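Local coordinates for protein nitrophorin Cim l NP (Cimex lectularius, PDB 2IMQ) that carries nitric oxide on a heme group in bed bug saliva and delivers it to the victim during feeding, which causes vasodilation, at residues 128-133 / 154-159; 164-169 / 211-216; 243-248 / 258-263. All coordinates share one frame; numbering follows the deposited sequence.

Contact 1: residues 128-133 / 154-159; sequences RFSFTT and LDYSKK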
# COMPACT_ATOMS: atom_id res chain seq x y z
N ARG A 128 15.07 -11.74 -1.79
CA ARG A 128 14.39 -11.20 -0.62
C ARG A 128 13.39 -10.13 -0.99
O ARG A 128 13.73 -9.19 -1.66
CB ARG A 128 15.34 -10.65 0.44
CG ARG A 128 14.66 -10.38 1.76
CD ARG A 128 15.34 -10.95 2.87
NE ARG A 128 14.72 -10.79 4.16
CZ ARG A 128 14.10 -11.73 4.83
NH1 ARG A 128 13.87 -12.92 4.28
NH2 ARG A 128 13.67 -11.48 6.06
N PHE A 129 12.16 -10.37 -0.58
CA PHE A 129 11.02 -9.41 -0.73
C PHE A 129 10.78 -8.70 0.58
O PHE A 129 10.82 -9.31 1.64
CB PHE A 129 9.72 -10.15 -1.09
CG PHE A 129 9.68 -10.68 -2.48
CD1 PHE A 129 10.38 -11.84 -2.82
CD2 PHE A 129 8.93 -10.06 -3.44
CE1 PHE A 129 10.34 -12.34 -4.12
CE2 PHE A 129 8.88 -10.55 -4.73
CZ PHE A 129 9.60 -11.72 -5.06
N SER A 130 10.47 -7.40 0.51
CA SER A 130 10.02 -6.64 1.67
C SER A 130 8.82 -5.83 1.24
O SER A 130 8.85 -5.21 0.21
CB SER A 130 11.12 -5.69 2.22
OG SER A 130 12.25 -6.40 2.72
N PHE A 131 7.84 -5.88 2.09
CA PHE A 131 6.61 -5.07 1.99
C PHE A 131 6.44 -4.19 3.21
O PHE A 131 6.44 -4.68 4.34
CB PHE A 131 5.37 -5.97 1.86
CG PHE A 131 5.34 -6.73 0.57
CD1 PHE A 131 6.06 -7.91 0.42
CD2 PHE A 131 4.71 -6.20 -0.53
CE1 PHE A 131 6.05 -8.57 -0.79
CE2 PHE A 131 4.70 -6.86 -1.73
CZ PHE A 131 5.39 -8.04 -1.87
N THR A 132 6.30 -2.88 2.99
CA THR A 132 6.12 -1.90 4.02
C THR A 132 4.78 -1.22 3.86
O THR A 132 4.36 -0.90 2.77
CB THR A 132 7.23 -0.83 3.92
OG1 THR A 132 8.46 -1.48 4.17
CG2 THR A 132 7.07 0.30 4.91
N THR A 133 4.17 -0.97 5.00
CA THR A 133 3.12 0.07 5.08
C THR A 133 3.44 1.06 6.21
O THR A 133 4.21 0.74 7.12
CB THR A 133 1.71 -0.55 5.22
OG1 THR A 133 0.70 0.45 4.93
CG2 THR A 133 1.42 -1.07 6.57
N LEU A 154 11.94 1.77 8.27
CA LEU A 154 10.93 1.07 7.43
C LEU A 154 11.45 0.84 6.01
O LEU A 154 10.79 0.17 5.20
CB LEU A 154 9.62 1.84 7.40
CG LEU A 154 8.94 2.05 8.74
CD1 LEU A 154 7.81 3.07 8.60
CD2 LEU A 154 8.38 0.77 9.29
N ASP A 155 12.66 1.34 5.72
CA ASP A 155 13.20 1.40 4.37
C ASP A 155 14.33 0.39 4.27
O ASP A 155 15.52 0.68 4.60
CB ASP A 155 13.73 2.79 4.06
CG ASP A 155 14.11 2.96 2.64
OD1 ASP A 155 14.39 1.94 1.94
OD2 ASP A 155 14.21 4.10 2.15
N TYR A 156 14.00 -0.80 3.76
CA TYR A 156 14.95 -1.91 3.66
C TYR A 156 15.84 -1.81 2.44
O TYR A 156 16.60 -2.75 2.12
CB TYR A 156 14.20 -3.24 3.75
CG TYR A 156 13.91 -3.71 5.14
CD1 TYR A 156 13.56 -2.86 6.17
CD2 TYR A 156 13.93 -5.06 5.42
CE1 TYR A 156 13.33 -3.34 7.45
CE2 TYR A 156 13.70 -5.54 6.68
CZ TYR A 156 13.41 -4.68 7.68
OH TYR A 156 13.16 -5.11 8.96
N SER A 157 15.80 -0.68 1.74
CA SER A 157 16.78 -0.36 0.71
C SER A 157 17.99 0.34 1.35
O SER A 157 19.04 0.44 0.70
CB SER A 157 16.21 0.50 -0.41
OG SER A 157 16.09 1.85 -0.04
N LYS A 158 17.83 0.85 2.58
CA LYS A 158 18.87 1.61 3.31
C LYS A 158 19.30 0.71 4.43
O LYS A 158 19.28 1.10 5.60
CB LYS A 158 18.29 2.87 3.91
CG LYS A 158 18.06 3.92 2.96
CD LYS A 158 17.60 5.16 3.67
CE LYS A 158 17.46 6.26 2.68
NZ LYS A 158 18.79 6.51 1.95
N LYS A 159 19.56 -0.53 4.08
CA LYS A 159 20.09 -1.54 5.00
C LYS A 159 21.46 -1.90 4.42
O LYS A 159 21.75 -1.63 3.27
CB LYS A 159 19.19 -2.78 5.05
CG LYS A 159 18.01 -2.66 6.03
CD LYS A 159 17.57 -3.99 6.59
CE LYS A 159 18.12 -4.27 8.00
NZ LYS A 159 17.38 -3.55 9.11

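Contact 2: residues 164-169 / 211-216; sequences DFLFWI and DGWTEP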
# COMPACT_ATOMS: atom_id res chain seq x y z
N ASP A 164 16.01 -7.53 -2.39
CA ASP A 164 15.98 -7.55 -3.85
C ASP A 164 14.74 -6.83 -4.41
O ASP A 164 14.82 -6.13 -5.40
CB ASP A 164 15.96 -8.98 -4.37
CG ASP A 164 17.24 -9.69 -4.09
OD1 ASP A 164 17.31 -10.39 -3.04
OD2 ASP A 164 18.24 -9.50 -4.81
N PHE A 165 13.58 -7.07 -3.81
CA PHE A 165 12.29 -6.45 -4.26
C PHE A 165 11.59 -5.81 -3.08
O PHE A 165 11.33 -6.48 -2.07
CB PHE A 165 11.39 -7.54 -4.85
CG PHE A 165 12.07 -8.39 -5.92
CD1 PHE A 165 12.38 -9.69 -5.67
CD2 PHE A 165 12.35 -7.87 -7.15
CE1 PHE A 165 12.98 -10.46 -6.69
CE2 PHE A 165 12.93 -8.60 -8.16
CZ PHE A 165 13.27 -9.91 -7.90
N LEU A 166 11.30 -4.52 -3.22
CA LEU A 166 10.70 -3.75 -2.16
C LEU A 166 9.48 -3.03 -2.63
O LEU A 166 9.47 -2.43 -3.71
CB LEU A 166 11.66 -2.74 -1.57
CG LEU A 166 12.94 -3.37 -0.98
CD1 LEU A 166 13.96 -3.21 -1.96
CD2 LEU A 166 13.25 -2.75 0.35
N PHE A 167 8.46 -3.08 -1.82
CA PHE A 167 7.18 -2.37 -2.07
C PHE A 167 6.77 -1.63 -0.82
O PHE A 167 6.90 -2.13 0.28
CB PHE A 167 6.11 -3.41 -2.46
CG PHE A 167 6.51 -4.19 -3.69
CD1 PHE A 167 7.19 -5.40 -3.58
CD2 PHE A 167 6.28 -3.69 -4.96
CE1 PHE A 167 7.61 -6.07 -4.73
CE2 PHE A 167 6.70 -4.36 -6.10
CZ PHE A 167 7.37 -5.56 -5.96
N TRP A 168 6.24 -0.43 -0.99
CA TRP A 168 5.77 0.36 0.11
C TRP A 168 4.40 0.82 -0.33
O TRP A 168 4.23 1.49 -1.36
CB TRP A 168 6.68 1.58 0.30
CG TRP A 168 6.52 2.33 1.59
CD1 TRP A 168 5.40 2.68 2.24
CD2 TRP A 168 7.59 2.77 2.40
NE1 TRP A 168 5.68 3.35 3.40
CE2 TRP A 168 7.04 3.42 3.52
CE3 TRP A 168 8.99 2.72 2.28
CZ2 TRP A 168 7.82 3.96 4.49
CZ3 TRP A 168 9.75 3.28 3.27
CH2 TRP A 168 9.17 3.88 4.35
N ILE A 169 3.41 0.43 0.45
CA ILE A 169 1.98 0.59 0.09
C ILE A 169 1.20 1.15 1.25
O ILE A 169 1.38 0.74 2.39
CB ILE A 169 1.36 -0.75 -0.37
CG1 ILE A 169 1.54 -1.86 0.67
CG2 ILE A 169 1.96 -1.13 -1.72
CD1 ILE A 169 0.76 -3.15 0.25
N ASP A 211 13.83 8.06 -0.93
CA ASP A 211 14.97 8.20 -1.82
C ASP A 211 15.02 7.03 -2.76
O ASP A 211 15.17 5.92 -2.28
CB ASP A 211 16.31 8.29 -1.04
CG ASP A 211 17.42 8.83 -1.88
OD1 ASP A 211 18.32 9.48 -1.34
OD2 ASP A 211 17.45 8.69 -3.13
N GLY A 212 14.93 7.23 -4.10
CA GLY A 212 15.11 6.13 -5.03
C GLY A 212 13.92 5.21 -5.25
O GLY A 212 14.04 4.24 -5.98
N TRP A 213 12.81 5.51 -4.59
CA TRP A 213 11.59 4.74 -4.74
C TRP A 213 10.82 5.29 -5.91
O TRP A 213 10.80 6.51 -6.16
CB TRP A 213 10.78 4.80 -3.49
CG TRP A 213 11.32 4.07 -2.29
CD1 TRP A 213 12.27 4.51 -1.41
CD2 TRP A 213 10.93 2.78 -1.84
NE1 TRP A 213 12.52 3.55 -0.47
CE2 TRP A 213 11.69 2.48 -0.71
CE3 TRP A 213 9.98 1.85 -2.29
CZ2 TRP A 213 11.51 1.32 0.02
CZ3 TRP A 213 9.83 0.68 -1.62
CH2 TRP A 213 10.56 0.40 -0.45
N THR A 214 10.18 4.41 -6.64
CA THR A 214 9.48 4.82 -7.84
C THR A 214 8.03 4.55 -7.66
O THR A 214 7.66 3.51 -7.18
CB THR A 214 10.02 4.04 -9.03
OG1 THR A 214 11.46 4.22 -9.12
CG2 THR A 214 9.42 4.49 -10.33
N GLU A 215 7.20 5.45 -8.16
CA GLU A 215 5.78 5.19 -8.26
C GLU A 215 5.44 4.89 -9.74
O GLU A 215 5.93 5.54 -10.64
CB GLU A 215 4.99 6.42 -7.83
CG GLU A 215 3.51 6.15 -7.72
CD GLU A 215 2.69 7.30 -7.18
OE1 GLU A 215 3.19 8.46 -7.16
OE2 GLU A 215 1.54 7.03 -6.71
N PRO A 216 4.64 3.87 -9.99
CA PRO A 216 4.18 3.69 -11.38
C PRO A 216 3.46 4.94 -11.87
O PRO A 216 2.97 5.75 -11.07
CB PRO A 216 3.20 2.55 -11.26
CG PRO A 216 3.59 1.82 -10.06
CD PRO A 216 3.98 2.95 -9.05

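Contact 3: residues 243-248 / 258-263; sequences DRALYK and LSYNSL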
# COMPACT_ATOMS: atom_id res chain seq x y z
N ASP A 243 -3.73 6.76 -1.12
CA ASP A 243 -3.09 5.42 -1.23
C ASP A 243 -2.13 5.39 -2.40
O ASP A 243 -2.50 5.76 -3.51
CB ASP A 243 -4.16 4.36 -1.40
CG ASP A 243 -4.86 4.10 -0.08
OD1 ASP A 243 -4.24 3.36 0.77
OD2 ASP A 243 -5.97 4.59 0.25
N ARG A 244 -0.90 4.93 -2.17
CA ARG A 244 0.13 4.89 -3.15
C ARG A 244 0.82 3.56 -3.08
O ARG A 244 0.84 2.90 -2.05
CB ARG A 244 1.19 6.01 -2.92
CG ARG A 244 0.61 7.38 -2.62
CD ARG A 244 -0.13 8.06 -3.77
NE ARG A 244 0.76 8.70 -4.70
CZ ARG A 244 1.13 9.97 -4.63
NH1 ARG A 244 0.66 10.78 -3.68
NH2 ARG A 244 2.01 10.43 -5.52
N ALA A 245 1.45 3.20 -4.19
CA ALA A 245 2.39 2.06 -4.25
C ALA A 245 3.70 2.52 -4.81
O ALA A 245 3.75 3.09 -5.90
CB ALA A 245 1.82 0.94 -5.14
N LEU A 246 4.75 2.27 -4.05
CA LEU A 246 6.11 2.61 -4.46
C LEU A 246 6.89 1.30 -4.51
O LEU A 246 6.65 0.35 -3.77
CB LEU A 246 6.79 3.52 -3.44
CG LEU A 246 6.09 4.78 -3.12
CD1 LEU A 246 6.90 5.55 -2.08
CD2 LEU A 246 5.79 5.62 -4.36
N TYR A 247 7.87 1.27 -5.41
CA TYR A 247 8.72 0.09 -5.55
C TYR A 247 10.16 0.46 -5.74
O TYR A 247 10.48 1.54 -6.21
CB TYR A 247 8.28 -0.76 -6.75
CG TYR A 247 8.40 -0.16 -8.11
CD1 TYR A 247 9.54 -0.40 -8.92
CD2 TYR A 247 7.44 0.65 -8.63
CE1 TYR A 247 9.66 0.16 -10.21
CE2 TYR A 247 7.55 1.17 -9.92
CZ TYR A 247 8.64 0.95 -10.69
OH TYR A 247 8.68 1.52 -11.97
N LYS A 248 11.03 -0.50 -5.40
CA LYS A 248 12.46 -0.31 -5.54
C LYS A 248 13.09 -1.68 -5.48
O LYS A 248 12.56 -2.59 -4.86
CB LYS A 248 13.01 0.51 -4.35
CG LYS A 248 14.39 1.09 -4.44
CD LYS A 248 14.64 2.00 -3.22
CE LYS A 248 16.05 2.54 -3.29
NZ LYS A 248 16.36 3.45 -2.24
N LEU A 258 2.80 -3.42 -14.23
CA LEU A 258 1.87 -3.78 -15.29
C LEU A 258 0.66 -2.91 -15.34
O LEU A 258 0.18 -2.57 -16.43
CB LEU A 258 1.45 -5.26 -15.11
CG LEU A 258 2.61 -6.23 -14.91
CD1 LEU A 258 2.16 -7.62 -14.56
CD2 LEU A 258 3.54 -6.20 -16.14
N SER A 259 0.16 -2.54 -14.16
CA SER A 259 -0.96 -1.64 -14.07
C SER A 259 -0.98 -1.03 -12.67
O SER A 259 -0.40 -1.59 -11.72
CB SER A 259 -2.26 -2.33 -14.38
OG SER A 259 -2.57 -3.29 -13.41
N TYR A 260 -1.66 0.09 -12.56
CA TYR A 260 -1.76 0.87 -11.33
C TYR A 260 -3.05 1.64 -11.46
O TYR A 260 -3.19 2.44 -12.35
CB TYR A 260 -0.56 1.80 -11.23
CG TYR A 260 -0.38 2.59 -9.97
CD1 TYR A 260 -0.65 2.04 -8.69
CD2 TYR A 260 0.13 3.88 -10.01
CE1 TYR A 260 -0.39 2.75 -7.54
CE2 TYR A 260 0.40 4.58 -8.84
CZ TYR A 260 0.13 4.03 -7.61
OH TYR A 260 0.36 4.76 -6.49
N ASN A 261 -4.02 1.30 -10.64
CA ASN A 261 -5.33 1.88 -10.74
C ASN A 261 -6.02 1.98 -9.42
O ASN A 261 -5.91 1.09 -8.59
CB ASN A 261 -6.24 0.96 -11.60
CG ASN A 261 -5.78 0.77 -13.02
OD1 ASN A 261 -6.13 1.54 -13.91
ND2 ASN A 261 -5.06 -0.29 -13.27
N SER A 262 -6.81 3.03 -9.24
CA SER A 262 -7.79 3.06 -8.19
C SER A 262 -8.96 2.16 -8.59
O SER A 262 -9.26 1.98 -9.76
CB SER A 262 -8.31 4.47 -7.96
OG SER A 262 -8.84 5.00 -9.16
N LEU A 263 -9.60 1.63 -7.57
CA LEU A 263 -10.77 0.76 -7.76
C LEU A 263 -12.00 1.51 -7.36
O LEU A 263 -12.48 1.52 -6.22
CB LEU A 263 -10.60 -0.49 -6.95
CG LEU A 263 -9.34 -1.28 -7.21
CD1 LEU A 263 -9.34 -2.50 -6.31
CD2 LEU A 263 -9.17 -1.67 -8.67

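Contact 1: residues 128-133 / 154-159
Leu154 meets Thr132 where the loop 154-159 starts its run over the strand 128-133. Leu154 O lies 3.0 Å from Thr132 OG1. Thr132 has CG2 anti to its own N and OG1 beside that N (chi1 -64°). The methyl Thr132 CG2 can therefore rest 3.9 Å from Leu154 CB while the hydroxyl faces the carbonyl. Asp155 shapes the loop from within. Asp155 OD1 takes hydrogen bonds from Ser157 OG at 2.6 Å and from Ser157 N at 3.0 Å. One comes from the syn side and one from the anti side, both from the same face of the carboxylate; the bond to N makes an Asx turn. Asp155 to Lys158 also make a type I turn, with Lys158 N bonded to Asp155 O. Tyr156 is the second point of touch: its CD2 approaches Ser130 OG obliquely, at 3.5 Å. That hydroxyl is hydrogen-bonded to Ser121 and Ser163. Lys159 CD lies 3.9 Å above the plane of the Tyr156 ring, over its centre. The loop covers one face of the five-stranded sheet of this DNase I-like beta-sandwich. Strand 127-135 runs there between strands 116-124 and 165-169, while Phe129 and Phe131 pack on strand 6-17.

Contact 2: residues 164-169 / 211-216
Trp213 NE1 is hydrogen-bonded to Asp155 OD2, while the six-membered ring of the same indole packs on Leu166 and Trp168. This one bond holds the pyrrole side of the Trp213 indole and limits its rotation. The benzene side reaches strand 165-169. There the two tryptophans form a T-shaped, edge-to-face pair. The edge of Trp168 is directed at a face of Trp213, with ring planes at 84° and six-membered ring centroids 5.4 Å apart. Trp168 CE3 does the touching, 3.7 Å from Trp213 CZ2 and offset toward the rim of that face. In the beta-sandwich, strand 165-169 lies between strands 127-135 and 243-248 of the five-stranded sheet. The loop 211-216 passes over this sheet, and Trp213 also packs on Leu246 and Lys248 of the adjoining strand. Leu166 comes in obliquely, its CB 3.5 Å from Trp213 CH2. Between Leu166 and Trp168, the carbonyl carbon of Phe167 lies 3.9 Å from Trp213 CZ3. Trp168 holds its CG anti to the backbone N (chi1 -166°), and its CB stands 3.8 Å from Trp213 CZ3. The NE1 of Trp168 lies away from the CE3 edge and is hydrogen-bonded to Ser134 OG.

Contact 3: residues 243-248 / 258-263
Strands 243-248 and 258-262 run nearly antiparallel, at 160°, with their axes 9.0 Å apart at the closest. They are not neighbours in one sheet. Each belongs to an outermost strand of a different sheet of the DNase I-like beta-sandwich, and the contact joins the two sheets along one margin. Backbone bonds from Arg244, Leu246 and Lys248 link the first strand to Gly170 and strand 165-169.

One side chain, Tyr260, spans the gap. Its CG stands anti to its backbone N (chi1 -173°), which sends the ring across toward the other strand. The hydroxyl then meets the backbone of Ala245: Ala245 N donates to Tyr260 OH at 3.0 Å, and the bond is fairly straight, with 163° at the hydrogen. A tyrosine oxygen thus serves this buried strand amide in place of another strand. Tyr260 OH also lies 3.4 Å from Arg244 CA and near the plane of the Arg244 guanidinium, at its edge.

The Tyr260 hydroxyl is also hydrogen-bonded to Glu215 OE2, which forms a salt bridge with Arg244 NE. Arg244 folds over to get there, bent at chi2 and chi3. Its NH1 pairs with Asp199, and the ring of Tyr260 meets that of Phe220 edge-to-face. The carboxylate of Glu215 and the guanidinium of Arg244 would probably polarise the phenol. Ala245 N and Glu215 OE2 thus both hold the Tyr260 hydroxyl, which limits how the ring can swing. The apolar part of the contact falls to the methyl of Ala245, whose CB sits obliquely to the Tyr260 ring, 3.7 Å from CE1.

How the contacts relate
All three contacts reach the five-stranded sheet, on its consecutive strands 127-135, 165-169 and 243-248. Contacts 1 and 2 have centres about 9 Å apart, and Thr132 O lies 2.8 Å from Ile169 N where their strands pair. Contact 2 passes to contact 3, about 10 Å away between centres, through one carboxylate: Glu215 OE2 is 2.6 Å from Tyr260 OH and 2.7 Å from Arg244 NE. Contacts 1 and 3 are about 17 Å apart between centres, yet Ser157 OG still meets Lys248 NZ at 2.7 Å. The heme, bound through Cys60, lies apart from all three. In contact 3 the side chain of Asp243 is about 10 Å from the bound heme.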